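Local coordinates for dihydropyrimidinase (Brevibacillus agri, PDB 3SFW) that catalyses the zinc-dependent, reversible hydrolytic ring opening of dihydropyrimidines to N-carbamoyl-beta-amino acids, at the interface of chains A and B and the interface of chains A and C. Residues are numbered along the deposited sequence; one frame, centred on the assembly and turned at random. Chains: chain A/B/C, Dihydropyrimidinase.

Contact 1: the interface of chains A and B. Residues chain A 246, 250, 299, 302, 306, 308; chain B 253-254, 256.
The C-terminal end of helix 243-254 of chain B, in this zinc amidohydrolase, meets helices 243-254 and 295-305 of chain A and the loop that follows the second, with B:Arg253 set against A:Asn306 and B:Glu254 against A:Ile308. A:Asn306 and B:Arg253 grip each other twice. The side-chain amide nitrogen ND2 of A:Asn306 gives a nearly straight hydrogen bond to the backbone O of B:Arg253 at 2.9 Å, lying in the carbonyl plane and on a lone pair. In return the guanidinium NH2 of B:Arg253 reaches the backbone O of A:Asn306 at 3.0 Å, a more bent bond that comes from above the carbonyl plane. The arginine gets there through a bend at chi3 (59°), which folds its tip back over the asparagine; OD1 of A:Asn306 then sits over one guanidinium face, offset toward the rim, with the amide plane turned 35° from it. Water 1 lies at the guanidinium edge, 2.9 Å from NE of B:Arg253, and links it to A:Asn306 O. An alanine in place of B:Arg253 would probably leave that carbonyl without its guanidinium mate and the asparagine amide without the flat group beside its OD1. B:Glu254 runs the other way. Its CA packs against CD1 of A:Ile308 at 3.4 Å, and its CG touches CB of A:Ala250. CG stands anti to the backbone N (chi1 -172°) and the chain bends at chi2, which brings OE2 beside the methyls CG1 of A:Val246 and of A:Val299. Water 2 bridges the backbone O of B:Glu254, 2.8 Å away, to that of A:Val299. Farther along, CA of B:Gly256 rests against the hydroxyl OG of A:Ser302 at 3.3 Å.

Contact 2: the interface of chains A and C. Residues chain A 163-164, 227; chain C 186, 188, 223.
A:Asp163, the first residue of helix 163-176, faces C:Asn186 and C:Asp188, where chain C enters its own helix 187-199. CB of A:Asp163 packs across the boundary against C:Asp188, 3.8 Å from that residue's CB and 3.5 Å from its carboxylate OD2. CG lies anti to the carbonyl carbon (chi1 -70°), a turn that sets it beside the backbone N and points OD2 toward the asparagine amide. OD2 at the tip accepts a hydrogen bond from ND2 of C:Asn186 at 3.1 Å, reasonably straight at 154° but delivered from above the carboxylate plane, 51° out of it. The carboxylate and amide planes are tilted against each other. The same OD2 also takes water 3 at 2.8 Å; the water in turn lies 2.6 Å from OD2 of C:Asp188. This shared water sits between OD2 of A:Asp163 and OD2 of C:Asp188, which are 4.3 Å apart, and it is likely to ease the repulsion expected if both are charged. A little farther off, the guanidinium of C:Arg223 presents a face to OD2 of A:Asp163, with the oxygen over its centre; the spacing is too long for a direct salt bridge, but the positive charge could partly offset the charge of the acidic pair. On the other side of the asparagine amide, CD1 of A:Leu227 comes near ND2, its side chain crossing that of C:Asn186 at about a right angle. OD1 of C:Asn186 makes a weak, bent bond with the backbone N of C:Asp188, in the manner of a helix N-cap. Beside them the extended chain of A:Glu164 leads on past C:Asp188, whose CB lies 3.6 Å from the backbone N of A:Glu164.

Contact 1: the interface of chains A and B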
# COMPACT_ATOMS: atom_id res chain seq x y z
N VAL A 246 -7.77 -3.05 -9.93
CA VAL A 246 -8.53 -2.23 -8.97
C VAL A 246 -7.60 -1.57 -7.95
O VAL A 246 -7.69 -0.37 -7.70
CB VAL A 246 -9.57 -3.08 -8.21
CG1 VAL A 246 -10.17 -2.24 -7.06
CG2 VAL A 246 -10.72 -3.56 -9.17
N ALA A 250 -7.25 2.39 -7.34
CA ALA A 250 -7.50 2.98 -5.99
C ALA A 250 -6.32 3.77 -5.46
O ALA A 250 -6.53 4.88 -4.89
CB ALA A 250 -7.94 1.89 -4.98
N VAL A 299 -14.24 -8.08 -5.37
CA VAL A 299 -13.38 -6.90 -5.37
C VAL A 299 -13.92 -5.83 -6.35
O VAL A 299 -13.96 -4.64 -6.03
CB VAL A 299 -11.93 -7.26 -5.69
CG1 VAL A 299 -11.01 -5.97 -5.61
CG2 VAL A 299 -11.37 -8.32 -4.68
N SER A 302 -17.09 -4.37 -4.72
CA SER A 302 -16.62 -3.43 -3.65
C SER A 302 -16.17 -2.10 -4.25
O SER A 302 -16.40 -1.04 -3.68
CB SER A 302 -15.43 -4.04 -2.90
OG SER A 302 -15.86 -5.06 -2.04
N ASN A 306 -17.80 1.46 -3.38
CA ASN A 306 -17.02 2.50 -2.74
C ASN A 306 -16.37 3.52 -3.67
O ASN A 306 -15.53 4.30 -3.24
CB ASN A 306 -15.99 1.92 -1.74
CG ASN A 306 -16.62 1.47 -0.44
OD1 ASN A 306 -17.76 1.85 -0.14
ND2 ASN A 306 -15.98 0.51 0.24
N ILE A 308 -14.47 3.55 -6.35
CA ILE A 308 -13.14 3.36 -6.99
C ILE A 308 -13.28 3.06 -8.51
O ILE A 308 -12.46 3.52 -9.29
CB ILE A 308 -12.40 2.17 -6.30
CG1 ILE A 308 -12.07 2.56 -4.85
CG2 ILE A 308 -11.08 1.81 -7.07
CD1 ILE A 308 -11.77 1.38 -3.88
N ARG B 253 -11.63 1.18 2.27
CA ARG B 253 -12.72 1.21 1.30
C ARG B 253 -12.38 0.31 0.08
O ARG B 253 -13.28 -0.30 -0.50
CB ARG B 253 -13.01 2.65 0.88
CG ARG B 253 -13.68 3.45 2.04
CD ARG B 253 -13.92 4.92 1.68
NE ARG B 253 -14.78 5.05 0.49
CZ ARG B 253 -16.11 5.12 0.49
NH1 ARG B 253 -16.83 4.98 1.61
NH2 ARG B 253 -16.74 5.30 -0.67
N GLU B 254 -11.10 0.20 -0.26
CA GLU B 254 -10.74 -0.70 -1.37
C GLU B 254 -11.01 -2.15 -1.01
O GLU B 254 -11.27 -2.97 -1.87
CB GLU B 254 -9.26 -0.48 -1.82
CG GLU B 254 -8.90 -1.22 -3.08
CD GLU B 254 -8.50 -2.67 -2.87
OE1 GLU B 254 -8.07 -3.05 -1.75
OE2 GLU B 254 -8.67 -3.47 -3.84
N GLY B 256 -13.62 -2.98 0.50
CA GLY B 256 -15.08 -3.04 0.45
C GLY B 256 -15.70 -2.91 1.84
O GLY B 256 -16.93 -3.10 2.01
O HOH W 1 -12.83 5.15 -1.62
O HOH W 2 -12.46 -2.60 -4.35

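Contact 2: the interface of chains A and C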
# COMPACT_ATOMS: atom_id res chain seq x y z
N ASP A 163 4.17 3.13 -25.85
CA ASP A 163 4.26 4.16 -24.83
C ASP A 163 4.41 5.55 -25.42
O ASP A 163 3.91 6.51 -24.85
CB ASP A 163 5.39 3.87 -23.84
CG ASP A 163 5.08 2.68 -22.93
OD1 ASP A 163 3.90 2.22 -22.91
OD2 ASP A 163 6.01 2.26 -22.21
N GLU A 164 5.19 5.67 -26.48
CA GLU A 164 5.26 6.97 -27.18
C GLU A 164 3.87 7.45 -27.65
O GLU A 164 3.48 8.62 -27.39
CB GLU A 164 6.25 6.87 -28.36
CG GLU A 164 6.25 8.11 -29.24
CD GLU A 164 7.23 8.02 -30.44
OE1 GLU A 164 7.39 9.04 -31.12
OE2 GLU A 164 7.84 6.95 -30.68
N LEU A 227 1.81 7.28 -16.80
CA LEU A 227 1.97 8.20 -17.93
C LEU A 227 0.91 9.29 -17.84
O LEU A 227 1.19 10.45 -18.13
CB LEU A 227 1.79 7.41 -19.25
CG LEU A 227 3.10 6.93 -19.91
CD1 LEU A 227 3.98 6.15 -18.92
CD2 LEU A 227 2.75 6.08 -21.12
N ASN C 186 11.35 5.09 -17.93
CA ASN C 186 10.59 4.95 -19.19
C ASN C 186 11.19 5.76 -20.32
O ASN C 186 11.08 7.00 -20.35
CB ASN C 186 9.10 5.33 -19.00
CG ASN C 186 8.28 5.00 -20.20
OD1 ASN C 186 8.53 5.51 -21.31
ND2 ASN C 186 7.33 4.08 -20.03
N ASP C 188 10.43 6.20 -23.44
CA ASP C 188 9.55 6.93 -24.38
C ASP C 188 9.08 8.23 -23.74
O ASP C 188 9.02 9.27 -24.41
CB ASP C 188 8.36 6.07 -24.82
CG ASP C 188 8.78 4.93 -25.76
OD1 ASP C 188 9.60 5.18 -26.69
OD2 ASP C 188 8.47 3.76 -25.45
N ARG C 223 7.21 -1.99 -14.04
CA ARG C 223 6.99 -2.80 -15.26
C ARG C 223 7.98 -3.97 -15.32
O ARG C 223 7.58 -5.13 -15.55
CB ARG C 223 7.20 -1.90 -16.49
CG ARG C 223 7.18 -2.65 -17.86
CD ARG C 223 6.67 -1.70 -19.01
NE ARG C 223 7.26 -0.37 -18.85
CZ ARG C 223 8.36 0.07 -19.48
NH1 ARG C 223 8.86 1.26 -19.15
NH2 ARG C 223 8.93 -0.64 -20.45
O HOH W 3 8.56 2.42 -23.24

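Chain A carries both contacts, and their C-alpha centres lie about 27 Å apart. No residue or helix given at contact 1 recurs at contact 2: the first uses helices 243-254 and 295-305, the second helices 163-176 and 214-230 of chain A. Each interface is two-fold symmetric, so each patch has a twin with the chains exchanged. Chain A thus joins two neighbours through separate surfaces, consistent with the four copies in the deposited assembly. The patch given at contact 2 hides less surface than that at contact 1.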